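Local coordinates for testis-expressed protein 101 (Mus musculus, PDB 7BPS) that is needed in fertilization, where it controls sperm binding to the zona pellucida and sperm migration into the oviduct, probably by way of the adhesion molecule ADAM3, at residues A[5-16]-A[25-38]. Sequence-based numbering, arbitrary orientation.
With FUC (alpha-L-fucopyranose), chain C.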
ATOM      1  N   THR A   5       1.790 -24.559  10.592  1.00 81.02           N
ATOM      2  CA  THR A   5       3.241 -24.585  10.275  1.00 78.78           C
ATOM      3  C   THR A   5       3.497 -24.565   8.756  1.00 72.91           C
ATOM      4  O   THR A   5       4.684 -24.475   8.409  1.00 78.59           O
ATOM      5  CB  THR A   5       3.965 -25.772  10.940  1.00 84.99           C
ATOM      6  OG1 THR A   5       3.341 -27.015  10.600  1.00 79.75           O
ATOM      7  CG2 THR A   5       4.043 -25.628  12.445  1.00 89.96           C
ATOM      8  N   TYR A   6       2.483 -24.606   7.880  1.00 65.56           N
ATOM      9  CA  TYR A   6       2.615 -24.197   6.451  1.00 66.49           C
ATOM     10  C   TYR A   6       1.818 -22.907   6.202  1.00 63.76           C
ATOM     11  O   TYR A   6       0.655 -22.799   6.655  1.00 57.30           O
ATOM     12  CB  TYR A   6       2.157 -25.292   5.481  1.00 67.45           C
ATOM     13  CG  TYR A   6       3.036 -26.518   5.451  1.00 77.98           C
ATOM     14  CD1 TYR A   6       4.076 -26.643   4.534  1.00 80.76           C
ATOM     15  CD2 TYR A   6       2.843 -27.553   6.354  1.00 79.82           C
ATOM     16  CE1 TYR A   6       4.888 -27.766   4.511  1.00 87.53           C
ATOM     17  CE2 TYR A   6       3.647 -28.684   6.342  1.00 87.18           C
ATOM     18  CZ  TYR A   6       4.677 -28.787   5.423  1.00 90.62           C
ATOM     19  OH  TYR A   6       5.468 -29.896   5.416  1.00 90.15           O
ATOM     20  N   CYS A   7       2.425 -21.975   5.463  1.00 56.97           N
ATOM     21  CA  CYS A   7       1.823 -20.688   5.031  1.00 47.48           C
ATOM     22  C   CYS A   7       2.057 -20.473   3.543  1.00 43.96           C
ATOM     23  O   CYS A   7       3.083 -20.932   3.028  1.00 43.57           O
ATOM     24  CB  CYS A   7       2.442 -19.531   5.795  1.00 46.31           C
ATOM     25  SG  CYS A   7       2.198 -19.658   7.584  1.00 47.38           S
ATOM     26  N   GLN A   8       1.149 -19.780   2.857  1.00 41.78           N
ATOM     27  CA  GLN A   8       1.451 -19.202   1.524  1.00 36.23           C
ATOM     28  C   GLN A   8       2.591 -18.192   1.692  1.00 37.56           C
ATOM     29  O   GLN A   8       2.678 -17.529   2.781  1.00 33.75           O
ATOM     30  CB  GLN A   8       0.197 -18.590   0.928  1.00 40.54           C
ATOM     31  CG  GLN A   8      -0.792 -19.645   0.455  1.00 39.36           C
ATOM     32  CD  GLN A   8      -1.870 -19.038  -0.406  1.00 42.39           C
ATOM     33  OE1 GLN A   8      -1.672 -17.972  -0.986  1.00 43.24           O
ATOM     34  NE2 GLN A   8      -3.025 -19.691  -0.475  1.00 34.38           N
ATOM     35  N   VAL A   9       3.504 -18.150   0.719  1.00 37.44           N
ATOM     36  CA  VAL A   9       4.703 -17.256   0.732  1.00 37.91           C
ATOM     37  C   VAL A   9       4.854 -16.613  -0.661  1.00 39.56           C
ATOM     38  O   VAL A   9       4.770 -17.325  -1.686  1.00 39.22           O
ATOM     39  CB  VAL A   9       5.971 -18.015   1.164  1.00 39.76           C
ATOM     40  CG1 VAL A   9       7.201 -17.117   1.194  1.00 36.94           C
ATOM     41  CG2 VAL A   9       5.775 -18.681   2.523  1.00 41.17           C
ATOM     42  N   SER A  10       4.975 -15.289  -0.685  1.00 37.72           N
ATOM     43  CA  SER A  10       5.174 -14.464  -1.898  1.00 38.25           C
ATOM     44  C   SER A  10       5.440 -13.023  -1.472  1.00 35.10           C
ATOM     45  O   SER A  10       4.868 -12.582  -0.466  1.00 36.21           O
ATOM     46  CB  SER A  10       4.021 -14.561  -2.852  1.00 36.24           C
ATOM     47  OG  SER A  10       2.813 -14.363  -2.170  1.00 39.04           O
ATOM     48  N   GLN A  11       6.345 -12.370  -2.189  1.00 32.99           N
ATOM     49  CA  GLN A  11       6.604 -10.921  -2.080  1.00 34.49           C
ATOM     50  C   GLN A  11       6.504 -10.398  -3.503  1.00 33.00           C
ATOM     51  O   GLN A  11       7.272 -10.918  -4.336  1.00 33.04           O
ATOM     52  CB  GLN A  11       7.966 -10.651  -1.431  1.00 34.19           C
ATOM     53  CG  GLN A  11       8.039 -11.072   0.041  1.00 35.14           C
ATOM     54  CD  GLN A  11       8.286 -12.547   0.285  1.00 37.48           C
ATOM     55  OE1 GLN A  11       9.129 -13.156  -0.351  1.00 39.58           O
ATOM     56  NE2 GLN A  11       7.515 -13.151   1.179  1.00 43.41           N
ATOM     57  N   THR A  12       5.547  -9.506  -3.773  1.00 31.44           N
ATOM     58  CA  THR A  12       5.327  -8.898  -5.115  1.00 30.23           C
ATOM     59  C   THR A  12       5.168  -7.387  -4.968  1.00 28.46           C
ATOM     60  O   THR A  12       4.631  -6.899  -3.951  1.00 27.38           O
ATOM     61  CB  THR A  12       4.125  -9.520  -5.838  1.00 33.22           C
ATOM     62  OG1 THR A  12       2.918  -9.094  -5.193  1.00 36.04           O
ATOM     63  CG2 THR A  12       4.182 -11.037  -5.849  1.00 35.75           C
ATOM     64  N   LEU A  13       5.694  -6.690  -5.958  1.00 28.97           N
ATOM     65  CA  LEU A  13       5.502  -5.260  -6.237  1.00 29.71           C
ATOM     66  C   LEU A  13       4.988  -5.159  -7.672  1.00 30.20           C
ATOM     67  O   LEU A  13       5.583  -5.752  -8.557  1.00 32.96           O
ATOM     68  CB  LEU A  13       6.853  -4.547  -6.094  1.00 31.48           C
ATOM     69  CG  LEU A  13       7.575  -4.653  -4.745  1.00 33.25           C
ATOM     70  CD1 LEU A  13       9.021  -4.204  -4.869  1.00 34.45           C
ATOM     71  CD2 LEU A  13       6.881  -3.851  -3.663  1.00 32.42           C
ATOM     72  N   SER A  14       3.941  -4.393  -7.906  1.00 33.41           N
ATOM     73  CA  SER A  14       3.371  -4.210  -9.262  1.00 30.28           C
ATOM     74  C   SER A  14       2.587  -2.908  -9.350  1.00 31.71           C
ATOM     75  O   SER A  14       2.142  -2.365  -8.298  1.00 28.38           O
ATOM     76  CB  SER A  14       2.512  -5.372  -9.660  1.00 28.91           C
ATOM     77  OG  SER A  14       1.474  -5.601  -8.711  1.00 30.24           O
ATOM     78  N   LEU A  15       2.485  -2.411 -10.579  1.00 33.57           N
ATOM     79  CA  LEU A  15       1.523  -1.365 -10.991  1.00 35.64           C
ATOM     80  C   LEU A  15       0.364  -2.065 -11.680  1.00 37.15           C
ATOM     81  O   LEU A  15       0.601  -2.903 -12.536  1.00 39.37           O
ATOM     82  CB  LEU A  15       2.184  -0.412 -11.966  1.00 38.43           C
ATOM     83  CG  LEU A  15       3.154   0.571 -11.362  1.00 43.10           C
ATOM     84  CD1 LEU A  15       3.814   1.361 -12.491  1.00 50.03           C
ATOM     85  CD2 LEU A  15       2.411   1.494 -10.428  1.00 44.69           C
ATOM     86  N   GLU A  16      -0.847  -1.706 -11.315  1.00 37.44           N
ATOM     87  CA  GLU A  16      -2.036  -2.555 -11.534  1.00 38.47           C
ATOM     88  C   GLU A  16      -3.109  -1.592 -12.070  1.00 40.53           C
ATOM     89  O   GLU A  16      -3.300  -0.473 -11.474  1.00 35.96           O
ATOM     90  CB  GLU A  16      -2.271  -3.217 -10.178  1.00 38.93           C
ATOM     91  CG  GLU A  16      -2.404  -4.715 -10.168  1.00 45.21           C
ATOM     92  CD  GLU A  16      -1.407  -5.577 -10.885  1.00 44.32           C
ATOM     93  OE1 GLU A  16      -0.432  -5.999 -10.256  1.00 41.79           O
ATOM     94  OE2 GLU A  16      -1.704  -5.935 -12.023  1.00 52.28           O
ATOM     95  N   TRP A  25      -3.736 -13.343  -5.799  1.00 39.29           N
ATOM     96  CA  TRP A  25      -2.849 -13.363  -4.600  1.00 43.76           C
ATOM     97  C   TRP A  25      -2.533 -14.798  -4.119  1.00 45.27           C
ATOM     98  O   TRP A  25      -1.693 -14.942  -3.208  1.00 41.12           O
ATOM     99  CB  TRP A  25      -3.505 -12.544  -3.480  1.00 40.93           C
ATOM    100  CG  TRP A  25      -2.557 -12.011  -2.456  1.00 35.71           C
ATOM    101  CD1 TRP A  25      -1.200 -12.069  -2.474  1.00 34.70           C
ATOM    102  CD2 TRP A  25      -2.919 -11.271  -1.279  1.00 36.84           C
ATOM    103  NE1 TRP A  25      -0.693 -11.448  -1.363  1.00 37.85           N
ATOM    104  CE2 TRP A  25      -1.720 -10.946  -0.618  1.00 35.63           C
ATOM    105  CE3 TRP A  25      -4.136 -10.865  -0.714  1.00 34.73           C
ATOM    106  CZ2 TRP A  25      -1.701 -10.200   0.552  1.00 35.69           C
ATOM    107  CZ3 TRP A  25      -4.118 -10.153   0.463  1.00 35.25           C
ATOM    108  CH2 TRP A  25      -2.912  -9.820   1.082  1.00 35.59           C
ATOM    109  N   THR A  26      -3.184 -15.819  -4.684  1.00 42.86           N
ATOM    110  CA  THR A  26      -2.875 -17.250  -4.422  1.00 45.80           C
ATOM    111  C   THR A  26      -1.394 -17.513  -4.742  1.00 44.70           C
ATOM    112  O   THR A  26      -0.954 -17.218  -5.856  1.00 49.39           O
ATOM    113  CB  THR A  26      -3.812 -18.179  -5.207  1.00 48.74           C
ATOM    114  OG1 THR A  26      -5.149 -17.854  -4.823  1.00 49.51           O
ATOM    115  CG2 THR A  26      -3.542 -19.656  -4.977  1.00 46.44           C
ATOM    116  N   SER A  27      -0.669 -18.049  -3.772  1.00 48.67           N
ATOM    117  CA  SER A  27       0.802 -18.246  -3.771  1.00 50.02           C
ATOM    118  C   SER A  27       1.114 -19.679  -3.309  1.00 52.22           C
ATOM    119  O   SER A  27       0.246 -20.294  -2.676  1.00 53.99           O
ATOM    120  CB  SER A  27       1.464 -17.218  -2.872  1.00 46.47           C
ATOM    121  OG  SER A  27       0.989 -15.902  -3.132  1.00 41.91           O
ATOM    122  N   LYS A  28       2.327 -20.162  -3.585  1.00 56.66           N
ATOM    123  CA  LYS A  28       2.827 -21.511  -3.207  1.00 59.72           C
ATOM    124  C   LYS A  28       2.991 -21.546  -1.687  1.00 54.29           C
ATOM    125  O   LYS A  28       3.346 -20.503  -1.138  1.00 50.75           O
ATOM    126  CB  LYS A  28       4.199 -21.819  -3.828  1.00 71.57           C
ATOM    127  CG  LYS A  28       4.495 -21.294  -5.240  1.00 87.21           C
ATOM    128  CD  LYS A  28       4.076 -22.205  -6.390  1.00 95.50           C
ATOM    129  CE  LYS A  28       5.230 -22.941  -7.041  1.00 99.73           C
ATOM    130  NZ  LYS A  28       4.763 -24.146  -7.768  1.00 98.63           N
ATOM    131  N   ALA A  29       2.762 -22.702  -1.052  1.00 59.74           N
ATOM    132  CA  ALA A  29       2.977 -22.955   0.397  1.00 58.29           C
ATOM    133  C   ALA A  29       4.450 -23.288   0.667  1.00 55.51           C
ATOM    134  O   ALA A  29       5.153 -23.730  -0.255  1.00 65.02           O
ATOM    135  CB  ALA A  29       2.080 -24.081   0.853  1.00 60.19           C
ATOM    136  N   GLU A  30       4.916 -23.001   1.871  1.00 54.64           N
ATOM    137  CA  GLU A  30       6.273 -23.333   2.374  1.00 55.93           C
ATOM    138  C   GLU A  30       6.127 -23.672   3.854  1.00 63.16           C
ATOM    139  O   GLU A  30       5.124 -23.222   4.474  1.00 69.89           O
ATOM    140  CB  GLU A  30       7.277 -22.183   2.223  1.00 52.95           C
ATOM    141  CG  GLU A  30       7.648 -21.884   0.781  1.00 55.66           C
ATOM    142  CD  GLU A  30       8.694 -20.796   0.639  1.00 59.47           C
ATOM    143  OE1 GLU A  30       9.283 -20.411   1.673  1.00 53.33           O
ATOM    144  OE2 GLU A  30       8.886 -20.308  -0.502  1.00 68.24           O
ATOM    145  N   GLN A  31       7.049 -24.475   4.383  1.00 64.65           N
ATOM    146  CA  GLN A  31       7.031 -24.889   5.804  1.00 65.46           C
ATOM    147  C   GLN A  31       7.619 -23.749   6.633  1.00 54.50           C
ATOM    148  O   GLN A  31       8.700 -23.274   6.287  1.00 52.56           O
ATOM    149  CB  GLN A  31       7.819 -26.184   5.983  1.00 78.69           C
ATOM    150  CG  GLN A  31       7.697 -26.785   7.380  1.00 85.37           C
ATOM    151  CD  GLN A  31       8.674 -27.915   7.584  1.00 82.54           C
ATOM    152  OE1 GLN A  31       9.827 -27.706   7.974  1.00 77.84           O
ATOM    153  NE2 GLN A  31       8.217 -29.120   7.288  1.00 71.44           N
ATOM    154  N   CYS A  32       6.919 -23.326   7.679  1.00 52.53           N
ATOM    155  CA  CYS A  32       7.414 -22.343   8.681  1.00 56.50           C
ATOM    156  C   CYS A  32       8.276 -23.095   9.701  1.00 68.35           C
ATOM    157  O   CYS A  32       8.078 -24.322   9.843  1.00 70.13           O
ATOM    158  CB  CYS A  32       6.250 -21.629   9.373  1.00 57.03           C
ATOM    159  SG  CYS A  32       5.033 -20.910   8.225  1.00 58.01           S
ATOM    160  N   ASN A  33       9.173 -22.390  10.394  1.00 73.71           N
ATOM    161  CA  ASN A  33       9.758 -22.871  11.672  1.00 79.44           C
ATOM    162  C   ASN A  33       8.614 -23.109  12.659  1.00 86.44           C
ATOM    163  O   ASN A  33       7.499 -22.632  12.451  1.00 78.50           O
ATOM    164  CB  ASN A  33      10.803 -21.895  12.210  1.00 75.70           C
ATOM    165  CG  ASN A  33      11.873 -21.574  11.189  1.00 72.94           C
ATOM    166  OD1 ASN A  33      12.464 -22.467  10.587  1.00 77.59           O
ATOM    167  ND2 ASN A  33      12.122 -20.296  10.976  1.00 78.01           N
ATOM    168  N   PRO A  34       8.823 -23.887  13.748  1.00 99.82           N
ATOM    169  CA  PRO A  34       7.773 -24.084  14.756  1.00100.35           C
ATOM    170  C   PRO A  34       7.461 -22.790  15.537  1.00 95.74           C
ATOM    171  O   PRO A  34       8.331 -21.917  15.598  1.00 86.71           O
ATOM    172  CB  PRO A  34       8.353 -25.174  15.671  1.00100.49           C
ATOM    173  CG  PRO A  34       9.496 -25.783  14.870  1.00101.43           C
ATOM    174  CD  PRO A  34      10.052 -24.639  14.049  1.00 95.64           C
ATOM    175  N   GLY A  35       6.246 -22.673  16.085  1.00 91.71           N
ATOM    176  CA  GLY A  35       5.795 -21.450  16.789  1.00 98.69           C
ATOM    177  C   GLY A  35       5.903 -20.199  15.919  1.00 94.74           C
ATOM    178  O   GLY A  35       6.363 -19.134  16.440  1.00 83.31           O
ATOM    179  N   GLU A  36       5.566 -20.356  14.627  1.00 78.38           N
ATOM    180  CA  GLU A  36       5.318 -19.288  13.623  1.00 73.69           C
ATOM    181  C   GLU A  36       3.882 -19.429  13.100  1.00 62.59           C
ATOM    182  O   GLU A  36       3.377 -20.566  13.007  1.00 60.80           O
ATOM    183  CB  GLU A  36       6.312 -19.347  12.457  1.00 68.91           C
ATOM    184  CG  GLU A  36       7.686 -18.791  12.794  1.00 67.07           C
ATOM    185  CD  GLU A  36       8.685 -18.819  11.645  1.00 65.45           C
ATOM    186  OE1 GLU A  36       8.384 -19.462  10.604  1.00 59.98           O
ATOM    187  OE2 GLU A  36       9.763 -18.201  11.792  1.00 60.51           O
ATOM    188  N   LEU A  37       3.255 -18.304  12.765  1.00 55.52           N
ATOM    189  CA  LEU A  37       1.928 -18.276  12.104  1.00 60.13           C
ATOM    190  C   LEU A  37       2.071 -17.650  10.719  1.00 53.38           C
ATOM    191  O   LEU A  37       3.206 -17.298  10.344  1.00 51.26           O
ATOM    192  CB  LEU A  37       0.911 -17.537  12.983  1.00 66.33           C
ATOM    193  CG  LEU A  37       1.359 -16.224  13.608  1.00 70.76           C
ATOM    194  CD1 LEU A  37       1.094 -15.071  12.667  1.00 87.81           C
ATOM    195  CD2 LEU A  37       0.640 -15.994  14.915  1.00 71.41           C
ATOM    196  N   CYS A  38       0.962 -17.584   9.983  1.00 47.31           N
ATOM    197  CA  CYS A  38       0.868 -16.993   8.632  1.00 41.54           C
ATOM    198  C   CYS A  38       0.433 -15.522   8.709  1.00 42.76           C
ATOM    199  O   CYS A  38      -0.292 -15.131   9.645  1.00 40.65           O
ATOM    200  CB  CYS A  38      -0.132 -17.782   7.812  1.00 39.57           C
ATOM    201  SG  CYS A  38       0.174 -19.567   7.810  1.00 44.26           S
TER
HETATM  202  C1  FUC C   2      -0.594 -21.107  -9.957  1.00100.06           C
HETATM  203  C2  FUC C   2       0.668 -20.651 -10.650  1.00106.50           C
HETATM  204  C3  FUC C   2       1.026 -19.285 -10.043  1.00103.77           C
HETATM  205  C4  FUC C   2       1.121 -19.335  -8.514  1.00102.50           C
HETATM  206  C5  FUC C   2       0.106 -20.286  -7.813  1.00108.75           C
HETATM  207  C6  FUC C   2       0.696 -20.935  -6.567  1.00114.89           C
HETATM  208  O2  FUC C   2       0.388 -20.636 -12.062  1.00 98.26           O
HETATM  209  O3  FUC C   2       2.276 -18.773 -10.533  1.00 98.65           O
HETATM  210  O4  FUC C   2       2.482 -19.628  -8.145  1.00 99.95           O
HETATM  211  O5  FUC C   2      -0.440 -21.380  -8.576  1.00100.62           O
HETATM  212  O   HOH W   1      -5.276 -18.852  -2.018  1.00 41.31           O
HETATM  213  O   HOH W   2       2.226 -11.711  -1.939  1.00 32.39           O
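The Tyr6 ring carries Gln31 over one face, where Gln31 CG lies 4.0 Å above the plane, nearer the ring's edge than its centre. The ring and the Gln31 amide are turned 68° apart. Gln31 NE2 gives a weak bond to Tyr6 OH at 3.4 Å. Gln31 reaches this far because CG stands anti to the backbone N (chi1 -172°) and the chain beyond is extended. At the edge of the Trp25 ring, in its plane, a water takes the NE1 proton and also bonds Ser10 OG. Ser10 OG meets Ser27 OG at 2.6 Å, and Ser27 OG donates to Trp25 O. Gln8 OE1 takes a hydrogen bond from Ser27 N (3.0 Å), which comes from well above the carbonyl plane, and another, its strongest, from Lys58 NZ. Val9 crosses Glu30 at about a right angle, with Val9 CG2 3.8 Å from Glu30 CB.

Between the backbones, Cys7 and Glu30 form an antiparallel hydrogen-bonded pair, with Cys7 N 3.1 Å from Glu30 O. Cys7 is also joined to Cys38 by a disulfide (chi3 -84°). Cys7 SG lies 3.2 Å from Cys32 SG, which is itself disulfide-bonded to Cys60. Such closely packed disulfides are characteristic of the Ly6/uPAR three-finger fold. Strand 29-31 is the outermost strand on this side of the first domain's antiparallel sheet. Strand 6-16 separates it from strand 52-61, and strand 37-46 follows beyond.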